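Protein LRIM1 (Anopheles gambiae, PDB 3O53) forms a complex with the leucine-rich repeat protein APL1C that regulates complement-like immunity in the mosquito, and is seen here as its leucine-rich repeat domain. Local coordinates at residues D86-Y91 with H105-N110; I101-A106 with N124-N129; Q237-F242 with Q262-V267. All blocks are in the same frame, centred on the assembly; numbering follows the deposited sequence.

Contact 1 of 3, residues D86-Y91 with H105-N110. With NAG (2-acetamido-2-deoxy-beta-D-glucopyranose), chain C.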
loop_
_atom_site.group_PDB
_atom_site.type_symbol
_atom_site.label_atom_id
_atom_site.label_comp_id
_atom_site.label_asym_id
_atom_site.label_seq_id
_atom_site.Cartn_x
_atom_site.Cartn_y
_atom_site.Cartn_z
ATOM N N ASP A 86 3.063 15.933 -3.854
ATOM C CA ASP A 86 2.718 15.642 -2.470
ATOM C C ASP A 86 1.441 16.385 -2.077
ATOM O O ASP A 86 1.430 17.606 -1.995
ATOM C CB ASP A 86 3.874 16.045 -1.554
ATOM C CG ASP A 86 3.623 15.689 -0.090
ATOM O OD1 ASP A 86 2.459 15.449 0.293
ATOM O OD2 ASP A 86 4.598 15.660 0.686
ATOM N N LEU A 87 0.355 15.654 -1.853
ATOM C CA LEU A 87 -0.868 16.268 -1.346
ATOM C C LEU A 87 -1.298 15.624 -0.034
ATOM O O LEU A 87 -2.479 15.614 0.297
ATOM C CB LEU A 87 -1.999 16.173 -2.364
ATOM C CG LEU A 87 -2.458 14.762 -2.716
ATOM C CD1 LEU A 87 -3.967 14.715 -2.944
ATOM C CD2 LEU A 87 -1.691 14.283 -3.936
ATOM N N ASN A 88 -0.332 15.088 0.706
ATOM C CA ASN A 88 -0.582 14.566 2.043
ATOM C C ASN A 88 -1.436 15.545 2.840
ATOM O O ASN A 88 -1.215 16.757 2.789
ATOM C CB ASN A 88 0.734 14.342 2.801
ATOM C CG ASN A 88 1.493 13.104 2.337
ATOM O OD1 ASN A 88 0.975 12.278 1.591
ATOM N ND2 ASN A 88 2.736 12.975 2.795
ATOM N N ASN A 89 -2.392 15.005 3.591
ATOM C CA ASN A 89 -3.200 15.793 4.515
ATOM C C ASN A 89 -4.044 16.836 3.798
ATOM O O ASN A 89 -3.863 18.044 3.977
ATOM C CB ASN A 89 -2.308 16.430 5.579
ATOM C CG ASN A 89 -1.533 15.395 6.358
ATOM O OD1 ASN A 89 -2.117 14.524 7.006
ATOM N ND2 ASN A 89 -0.212 15.463 6.280
ATOM N N ASN A 90 -4.956 16.339 2.970
ATOM C CA ASN A 90 -6.000 17.150 2.363
ATOM C C ASN A 90 -7.295 16.346 2.414
ATOM O O ASN A 90 -7.401 15.411 3.203
ATOM C CB ASN A 90 -5.633 17.530 0.929
ATOM C CG ASN A 90 -4.678 18.701 0.871
ATOM O OD1 ASN A 90 -5.086 19.856 0.967
ATOM N ND2 ASN A 90 -3.395 18.406 0.719
ATOM N N TYR A 91 -8.275 16.701 1.588
ATOM C CA TYR A 91 -9.552 15.988 1.578
ATOM C C TYR A 91 -9.900 15.461 0.202
ATOM O O TYR A 91 -11.069 15.239 -0.103
ATOM C CB TYR A 91 -10.682 16.900 2.053
ATOM C CG TYR A 91 -10.441 17.490 3.423
ATOM C CD1 TYR A 91 -10.370 16.678 4.545
ATOM C CD2 TYR A 91 -10.284 18.857 3.592
ATOM C CE1 TYR A 91 -10.149 17.208 5.796
ATOM C CE2 TYR A 91 -10.062 19.399 4.839
ATOM C CZ TYR A 91 -9.996 18.570 5.938
ATOM O OH TYR A 91 -9.774 19.107 7.181
ATOM N N HIS A 105 2.793 11.230 -3.163
ATOM C CA HIS A 105 2.465 11.232 -1.751
ATOM C C HIS A 105 1.054 11.750 -1.599
ATOM O O HIS A 105 0.788 12.911 -1.881
ATOM C CB HIS A 105 3.413 12.155 -0.993
ATOM C CG HIS A 105 4.778 11.581 -0.795
ATOM N ND1 HIS A 105 5.047 10.618 0.154
ATOM C CD2 HIS A 105 5.949 11.830 -1.425
ATOM C CE1 HIS A 105 6.328 10.299 0.099
ATOM N NE2 HIS A 105 6.897 11.018 -0.850
ATOM N N ALA A 106 0.143 10.901 -1.152
ATOM C CA ALA A 106 -1.251 11.314 -1.036
ATOM C C ALA A 106 -1.927 10.602 0.125
ATOM O O ALA A 106 -3.074 10.178 0.025
ATOM C CB ALA A 106 -1.995 11.054 -2.337
ATOM N N ALA A 107 -1.200 10.479 1.228
ATOM C CA ALA A 107 -1.735 9.883 2.438
ATOM C C ALA A 107 -2.693 10.859 3.109
ATOM O O ALA A 107 -2.590 12.074 2.920
ATOM C CB ALA A 107 -0.578 9.513 3.401
ATOM N N ASN A 108 -3.622 10.326 3.893
ATOM C CA ASN A 108 -4.492 11.157 4.716
ATOM C C ASN A 108 -5.368 12.081 3.890
ATOM O O ASN A 108 -5.457 13.279 4.149
ATOM C CB ASN A 108 -3.658 11.959 5.716
ATOM C CG ASN A 108 -2.745 11.071 6.529
ATOM O OD1 ASN A 108 -3.016 9.885 6.699
ATOM N ND2 ASN A 108 -1.657 11.629 7.030
ATOM N N ASN A 109 -6.018 11.505 2.889
ATOM C CA ASN A 109 -7.040 12.213 2.139
ATOM C C ASN A 109 -8.370 11.450 2.232
ATOM O O ASN A 109 -8.557 10.674 3.162
ATOM C CB ASN A 109 -6.582 12.413 0.695
ATOM C CG ASN A 109 -5.675 13.620 0.545
ATOM O OD1 ASN A 109 -6.133 14.702 0.195
ATOM N ND2 ASN A 109 -4.384 13.442 0.813
ATOM N N ASN A 110 -9.294 11.704 1.303
ATOM C CA ASN A 110 -10.550 10.945 1.205
ATOM C C ASN A 110 -10.569 10.089 -0.066
ATOM O O ASN A 110 -11.637 9.826 -0.621
ATOM C CB ASN A 110 -11.769 11.883 1.111
ATOM C CG ASN A 110 -11.961 12.754 2.337
ATOM O OD1 ASN A 110 -11.108 12.805 3.226
ATOM N ND2 ASN A 110 -13.099 13.461 2.378
HETATM C C1 NAG C . 5.889 19.080 1.395
HETATM C C2 NAG C . 7.125 18.209 1.537
HETATM C C3 NAG C . 7.143 17.562 2.913
HETATM C C4 NAG C . 6.946 18.603 4.005
HETATM C C5 NAG C . 5.718 19.456 3.732
HETATM C C6 NAG C . 5.602 20.563 4.771
HETATM C C7 NAG C . 7.982 17.007 -0.406
HETATM C C8 NAG C . 7.724 15.858 -1.326
HETATM N N2 NAG C . 7.075 17.160 0.551
HETATM O O3 NAG C . 8.346 16.856 3.071
HETATM O O4 NAG C . 6.766 17.935 5.222
HETATM O O5 NAG C . 5.808 20.022 2.442
HETATM O O6 NAG C . 6.727 21.410 4.661
HETATM O O7 NAG C . 8.967 17.735 -0.550
HETATM O O HOH W 1 2.921 10.115 1.978
#
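N109 and L87 meet where two successive coils of the leucine-rich repeat solenoid leave their strands. Asparagine side-chain hydrogen bonds carry much of the contact. N109 ND2 donates to L87 O at 2.9 Å, nearly straight at 171°, with L87 O in the plane of the N109 side-chain amide. N90 ND2, from the same coil as L87, reaches that oxygen from the opposite face of the carbonyl plane. One buried carbonyl is thus gripped by two asparagines. This is the inward-facing asparagine arrangement known from leucine-rich repeats, in which such amides satisfy backbone groups inside the turn. N88 OD1 takes the backbone N of A107 at 2.8 Å. A water donates to the same OD1 and lies in the ring plane of H105, at 2.8 Å from ND1. N89 and N108 lie side by side and point the same way; N108 ND2 donates to N89 OD1 at 2.9 Å, from above that carbonyl plane.

Backbone bonds run alongside: L87 N to H105 O at 2.8 Å and N89 N to A107 O at 3.0 Å. D86 OD1 accepts from N88 N, an Asx turn, while OD2 takes N2 of an N-acetylglucosamine of the glycan on N64 at 2.9 Å.

The apolar part is small. L87 CD2 rests on A106 CB at 3.6 Å.

Segments 86-91 and 105-110 start on the last residues of strands 84-86 and 103-105 and run on into loops. L87 and A106 both pack on L95 of strand 91-97. N109 OD1 takes V92 N, and N90 bonds back to L65 and L70 of the preceding coil.

Contact 2 of 3, residues I101-A106 with N124-N129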
loop_
_atom_site.group_PDB
_atom_site.type_symbol
_atom_site.label_atom_id
_atom_site.label_comp_id
_atom_site.label_asym_id
_atom_site.label_seq_id
_atom_site.Cartn_x
_atom_site.Cartn_y
_atom_site.Cartn_z
ATOM N N ILE A 101 4.967 11.243 -13.526
ATOM C CA ILE A 101 4.906 10.975 -12.095
ATOM C C ILE A 101 5.777 9.784 -11.714
ATOM O O ILE A 101 5.652 8.684 -12.263
ATOM C CB ILE A 101 3.454 10.747 -11.636
ATOM C CG1 ILE A 101 2.652 12.031 -11.825
ATOM C CG2 ILE A 101 3.397 10.360 -10.178
ATOM C CD1 ILE A 101 3.168 13.201 -10.985
ATOM N N GLU A 102 6.661 10.023 -10.756
ATOM C CA GLU A 102 7.551 8.999 -10.237
ATOM C C GLU A 102 7.238 8.769 -8.765
ATOM O O GLU A 102 7.354 7.656 -8.276
ATOM C CB GLU A 102 9.019 9.429 -10.395
ATOM C CG GLU A 102 9.439 9.713 -11.833
ATOM C CD GLU A 102 10.882 10.202 -11.960
ATOM O OE1 GLU A 102 11.471 10.655 -10.951
ATOM O OE2 GLU A 102 11.427 10.138 -13.083
ATOM N N THR A 103 6.840 9.828 -8.063
ATOM C CA THR A 103 6.577 9.736 -6.630
ATOM C C THR A 103 5.298 10.468 -6.277
ATOM O O THR A 103 5.158 11.656 -6.558
ATOM C CB THR A 103 7.735 10.339 -5.805
ATOM O OG1 THR A 103 8.932 9.595 -6.056
ATOM C CG2 THR A 103 7.422 10.279 -4.314
ATOM N N LEU A 104 4.361 9.752 -5.664
ATOM C CA LEU A 104 3.042 10.305 -5.381
ATOM C C LEU A 104 2.747 10.130 -3.896
ATOM O O LEU A 104 2.517 9.019 -3.422
ATOM C CB LEU A 104 1.983 9.582 -6.217
ATOM C CG LEU A 104 0.543 10.079 -6.093
ATOM C CD1 LEU A 104 0.482 11.534 -6.481
ATOM C CD2 LEU A 104 -0.405 9.250 -6.964
ATOM N N HIS A 105 2.793 11.230 -3.163
ATOM C CA HIS A 105 2.465 11.232 -1.751
ATOM C C HIS A 105 1.054 11.750 -1.599
ATOM O O HIS A 105 0.788 12.911 -1.881
ATOM C CB HIS A 105 3.413 12.155 -0.993
ATOM C CG HIS A 105 4.778 11.581 -0.795
ATOM N ND1 HIS A 105 5.047 10.618 0.154
ATOM C CD2 HIS A 105 5.949 11.830 -1.425
ATOM C CE1 HIS A 105 6.328 10.299 0.099
ATOM N NE2 HIS A 105 6.897 11.018 -0.850
ATOM N N ALA A 106 0.143 10.901 -1.152
ATOM C CA ALA A 106 -1.251 11.314 -1.036
ATOM C C ALA A 106 -1.927 10.602 0.125
ATOM O O ALA A 106 -3.074 10.178 0.025
ATOM C CB ALA A 106 -1.995 11.054 -2.337
ATOM N N ASN A 124 6.393 5.281 -7.228
ATOM C CA ASN A 124 6.305 5.017 -5.799
ATOM C C ASN A 124 5.037 5.719 -5.321
ATOM O O ASN A 124 4.903 6.925 -5.469
ATOM C CB ASN A 124 7.543 5.541 -5.076
ATOM C CG ASN A 124 8.812 4.811 -5.498
ATOM O OD1 ASN A 124 8.912 3.594 -5.367
ATOM N ND2 ASN A 124 9.772 5.548 -6.024
ATOM N N ILE A 125 4.104 4.952 -4.774
ATOM C CA ILE A 125 2.752 5.447 -4.509
ATOM C C ILE A 125 2.399 5.290 -3.034
ATOM O O ILE A 125 2.378 4.182 -2.511
ATOM C CB ILE A 125 1.718 4.680 -5.346
ATOM C CG1 ILE A 125 1.919 4.987 -6.836
ATOM C CG2 ILE A 125 0.280 5.034 -4.892
ATOM C CD1 ILE A 125 1.135 4.072 -7.769
ATOM N N TYR A 126 2.124 6.414 -2.379
ATOM C CA TYR A 126 1.846 6.439 -0.952
ATOM C C TYR A 126 0.404 6.861 -0.726
ATOM O O TYR A 126 0.090 8.033 -0.834
ATOM C CB TYR A 126 2.780 7.433 -0.253
ATOM C CG TYR A 126 4.240 7.065 -0.354
ATOM C CD1 TYR A 126 4.859 6.342 0.651
ATOM C CD2 TYR A 126 5.002 7.437 -1.457
ATOM C CE1 TYR A 126 6.203 6.000 0.572
ATOM C CE2 TYR A 126 6.356 7.097 -1.545
ATOM C CZ TYR A 126 6.940 6.378 -0.528
ATOM O OH TYR A 126 8.272 6.027 -0.600
ATOM N N LEU A 127 -0.462 5.904 -0.400
ATOM C CA LEU A 127 -1.884 6.178 -0.252
ATOM C C LEU A 127 -2.447 5.723 1.097
ATOM O O LEU A 127 -3.626 5.377 1.198
ATOM C CB LEU A 127 -2.662 5.476 -1.376
ATOM C CG LEU A 127 -2.520 6.098 -2.771
ATOM C CD1 LEU A 127 -3.053 5.133 -3.848
ATOM C CD2 LEU A 127 -3.244 7.441 -2.825
ATOM N N ALA A 128 -1.623 5.710 2.134
ATOM C CA ALA A 128 -2.102 5.280 3.441
ATOM C C ALA A 128 -3.289 6.147 3.856
ATOM O O ALA A 128 -3.329 7.330 3.555
ATOM C CB ALA A 128 -1.008 5.377 4.480
ATOM N N ASN A 129 -4.252 5.539 4.541
ATOM C CA ASN A 129 -5.315 6.277 5.217
ATOM C C ASN A 129 -6.186 7.058 4.245
ATOM O O ASN A 129 -6.234 8.285 4.286
ATOM C CB ASN A 129 -4.730 7.235 6.263
ATOM C CG ASN A 129 -5.781 7.712 7.248
ATOM O OD1 ASN A 129 -6.818 7.073 7.406
ATOM N ND2 ASN A 129 -5.521 8.831 7.914
#
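H105 and Y126 lie side by side with their rings in an offset stack. The centroids are 4.4 Å apart and the planes differ by 14°. Both side chains point the same way. In each, CG stands anti to the carbonyl carbon, chi1 being -75° for H105 and -63° for Y126. This matched first torsion carries the two CG atoms off neighbouring strands in the same sense. H105 CE1 comes over one face of the tyrosine ring, offset toward the rim, and is 3.5 Å from CD2. The carbonyl O of L104 lies at the edge of that ring, in its plane.

Strands 103-105 and 124-126 run almost exactly parallel and are neighbours in the row of parallel strands of the leucine-rich repeat solenoid. T103, H105, N124 and Y126 stand on one face. L104 and I125 stand on the other and are buried. Four backbone hydrogen bonds join the strands: N124 N to E102 O, L104 N to N124 O, Y126 N to L104 O at 2.8 Å, and A106 N to Y126 O at 2.9 Å.

Past the strands, L127 CD2 meets A106 CB at 3.9 Å. On the face of H105 and Y126, which in this fold is the concave one, T103 and N124 cross obliquely, with T103 OG1 4.1 Å from N124 ND2. The ring of Y126 also meets Y148 of strand 146-150, continuing the aromatic row. E102 OE1 forms a salt bridge with R83.

Contact 3 of 3, residues Q237-F242 with Q262-V267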
loop_
_atom_site.group_PDB
_atom_site.type_symbol
_atom_site.label_atom_id
_atom_site.label_comp_id
_atom_site.label_asym_id
_atom_site.label_seq_id
_atom_site.Cartn_x
_atom_site.Cartn_y
_atom_site.Cartn_z
ATOM N N GLN A 237 15.533 -18.696 0.473
ATOM C CA GLN A 237 16.533 -18.368 1.482
ATOM C C GLN A 237 16.593 -16.872 1.761
ATOM O O GLN A 237 17.267 -16.444 2.692
ATOM C CB GLN A 237 17.918 -18.857 1.049
ATOM C CG GLN A 237 18.318 -20.185 1.669
ATOM C CD GLN A 237 19.820 -20.374 1.712
ATOM O OE1 GLN A 237 20.582 -19.440 1.466
ATOM N NE2 GLN A 237 20.253 -21.586 2.034
ATOM N N ASN A 238 15.909 -16.079 0.941
ATOM C CA ASN A 238 15.829 -14.635 1.154
ATOM C C ASN A 238 15.067 -14.290 2.424
ATOM O O ASN A 238 15.283 -13.244 3.027
ATOM C CB ASN A 238 15.123 -13.962 -0.022
ATOM C CG ASN A 238 15.951 -13.974 -1.278
ATOM O OD1 ASN A 238 17.174 -14.061 -1.225
ATOM N ND2 ASN A 238 15.287 -13.878 -2.425
ATOM N N LEU A 239 14.159 -15.171 2.813
ATOM C CA LEU A 239 13.244 -14.897 3.910
ATOM C C LEU A 239 13.995 -14.651 5.223
ATOM O O LEU A 239 14.753 -15.499 5.672
ATOM C CB LEU A 239 12.279 -16.072 4.057
ATOM C CG LEU A 239 11.112 -15.905 5.030
ATOM C CD1 LEU A 239 10.064 -14.953 4.452
ATOM C CD2 LEU A 239 10.492 -17.262 5.350
ATOM N N GLU A 240 13.784 -13.481 5.829
ATOM C CA GLU A 240 14.408 -13.143 7.117
ATOM C C GLU A 240 13.368 -12.788 8.190
ATOM O O GLU A 240 13.684 -12.741 9.372
ATOM C CB GLU A 240 15.343 -11.950 6.954
ATOM C CG GLU A 240 16.407 -12.111 5.890
ATOM C CD GLU A 240 17.217 -10.836 5.687
ATOM O OE1 GLU A 240 16.882 -9.810 6.320
ATOM O OE2 GLU A 240 18.184 -10.861 4.893
ATOM N N HIS A 241 12.134 -12.517 7.778
ATOM C CA HIS A 241 11.105 -12.064 8.713
ATOM C C HIS A 241 9.779 -12.682 8.286
ATOM O O HIS A 241 9.326 -12.492 7.157
ATOM C CB HIS A 241 11.038 -10.525 8.730
ATOM C CG HIS A 241 9.957 -9.964 9.609
ATOM N ND1 HIS A 241 10.222 -9.332 10.807
ATOM C CD2 HIS A 241 8.610 -9.924 9.456
ATOM C CE1 HIS A 241 9.089 -8.927 11.355
ATOM N NE2 HIS A 241 8.094 -9.281 10.558
ATOM N N PHE A 242 9.183 -13.456 9.182
ATOM C CA PHE A 242 8.015 -14.246 8.858
ATOM C C PHE A 242 7.103 -14.216 10.076
ATOM O O PHE A 242 7.399 -14.842 11.091
ATOM C CB PHE A 242 8.454 -15.677 8.516
ATOM C CG PHE A 242 7.350 -16.566 8.006
ATOM C CD1 PHE A 242 7.019 -16.587 6.662
ATOM C CD2 PHE A 242 6.671 -17.410 8.871
ATOM C CE1 PHE A 242 6.017 -17.424 6.196
ATOM C CE2 PHE A 242 5.676 -18.250 8.413
ATOM C CZ PHE A 242 5.343 -18.264 7.078
ATOM N N GLN A 262 11.398 -26.248 6.663
ATOM C CA GLN A 262 12.062 -26.284 7.960
ATOM C C GLN A 262 12.745 -24.970 8.323
ATOM O O GLN A 262 12.680 -24.522 9.471
ATOM C CB GLN A 262 13.084 -27.428 7.992
ATOM C CG GLN A 262 12.464 -28.789 8.250
ATOM C CD GLN A 262 11.633 -28.807 9.521
ATOM O OE1 GLN A 262 11.876 -28.029 10.445
ATOM N NE2 GLN A 262 10.646 -29.691 9.572
ATOM N N ARG A 263 13.421 -24.362 7.356
ATOM C CA ARG A 263 14.073 -23.079 7.587
ATOM C C ARG A 263 13.065 -21.964 7.883
ATOM O O ARG A 263 13.364 -21.022 8.619
ATOM C CB ARG A 263 14.920 -22.675 6.384
ATOM C CG ARG A 263 15.617 -21.342 6.587
ATOM C CD ARG A 263 16.502 -20.959 5.414
ATOM N NE ARG A 263 17.221 -19.716 5.679
ATOM C CZ ARG A 263 16.672 -18.508 5.592
ATOM N NH1 ARG A 263 15.399 -18.389 5.241
ATOM N NH2 ARG A 263 17.390 -17.423 5.852
ATOM N N VAL A 264 11.878 -22.053 7.299
ATOM C CA VAL A 264 10.856 -21.053 7.577
ATOM C C VAL A 264 10.433 -21.176 9.041
ATOM O O VAL A 264 10.192 -20.173 9.705
ATOM C CB VAL A 264 9.640 -21.183 6.622
ATOM C CG1 VAL A 264 8.566 -20.147 6.975
ATOM C CG2 VAL A 264 10.090 -21.016 5.170
ATOM N N GLN A 265 10.370 -22.400 9.555
ATOM C CA GLN A 265 9.987 -22.595 10.948
ATOM C C GLN A 265 10.978 -21.877 11.859
ATOM O O GLN A 265 10.601 -21.311 12.887
ATOM C CB GLN A 265 9.935 -24.081 11.306
ATOM C CG GLN A 265 9.476 -24.330 12.736
ATOM C CD GLN A 265 9.370 -25.803 13.079
ATOM O OE1 GLN A 265 9.136 -26.640 12.208
ATOM N NE2 GLN A 265 9.532 -26.126 14.358
ATOM N N THR A 266 12.247 -21.912 11.467
ATOM C CA THR A 266 13.317 -21.278 12.221
ATOM C C THR A 266 13.215 -19.759 12.128
ATOM O O THR A 266 13.428 -19.048 13.112
ATOM C CB THR A 266 14.680 -21.728 11.677
ATOM O OG1 THR A 266 14.804 -23.144 11.856
ATOM C CG2 THR A 266 15.827 -21.001 12.385
ATOM N N VAL A 267 12.877 -19.268 10.941
ATOM C CA VAL A 267 12.707 -17.836 10.734
ATOM C C VAL A 267 11.519 -17.326 11.549
ATOM O O VAL A 267 11.566 -16.237 12.099
ATOM C CB VAL A 267 12.512 -17.492 9.242
ATOM C CG1 VAL A 267 12.149 -16.019 9.075
ATOM C CG2 VAL A 267 13.771 -17.828 8.448
#
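In the C-terminal cap of the leucine-rich repeat solenoid, R263, V264 and V267 face segment 237-242. Helices 251-259 and 262-276 cover the last repeat, with strand 241-243, and the disulfides C251-C296 and C283-C295 fit a cysteine-bonded cap. R263 supplies the polar link. Its chain is extended from CG to NE, and the guanidinium turns end-on to one backbone oxygen, L239 O. NH1 donates to it at 3.0 Å, on a lone pair in the carbonyl plane. NH2 donates to the same L239 O at 3.3 Å, tilted 20° from that plane. The oxygen lies close to the guanidinium plane for both bonds. Q237 O lies over one face of the guanidinium, too poorly angled to NH2 for a hydrogen bond.

The apolar link lies deeper. V264 CG1 stands over the centre of the F242 ring, 3.6 Å from its centroid and 4° off the ring normal, a CH-pi contact. F242 CB points toward the helix, and CG stands anti to the backbone N (chi1 -173°), beside the carbonyl carbon. The other V264 methyl, CG2, touches L239 CD2 at 3.8 Å, the two side chains crossing at about a right angle. V267, one turn further on, puts CG1 against F242 CB at 3.8 Å and against the backbone carbon of E240 at 3.6 Å.

Around this, F257 of helix 251-259 packs on both F242 and V264, and F258 on V264. L239 and F242 also rest on I219 of strand 218-220. T271 of helix 262-276 takes F242 N through its OG1, and K274 bonds H241 ND1.

Overall arrangement
From the N terminus, contact 1 comes first. It brings 86-91 against 105-110 and closes one coil of the solenoid. Contact 2 opens at 101-106, before contact 1 has ended, and closes the next coil at 124-129. The two overlap in the chain and share H105 and A106. They also touch directly, N108 N lying 3.0 Å from A128 O. Together they join three consecutive coils, beginning with strands 84-86, 103-105 and 123-126. Contact 3 follows in series, its centre about 36 Å from that of contact 1 and 30 Å from that of contact 2. It fastens the helical C-terminal cap to the end of the strand row, on the opposite side of the chain's centre from contact 1.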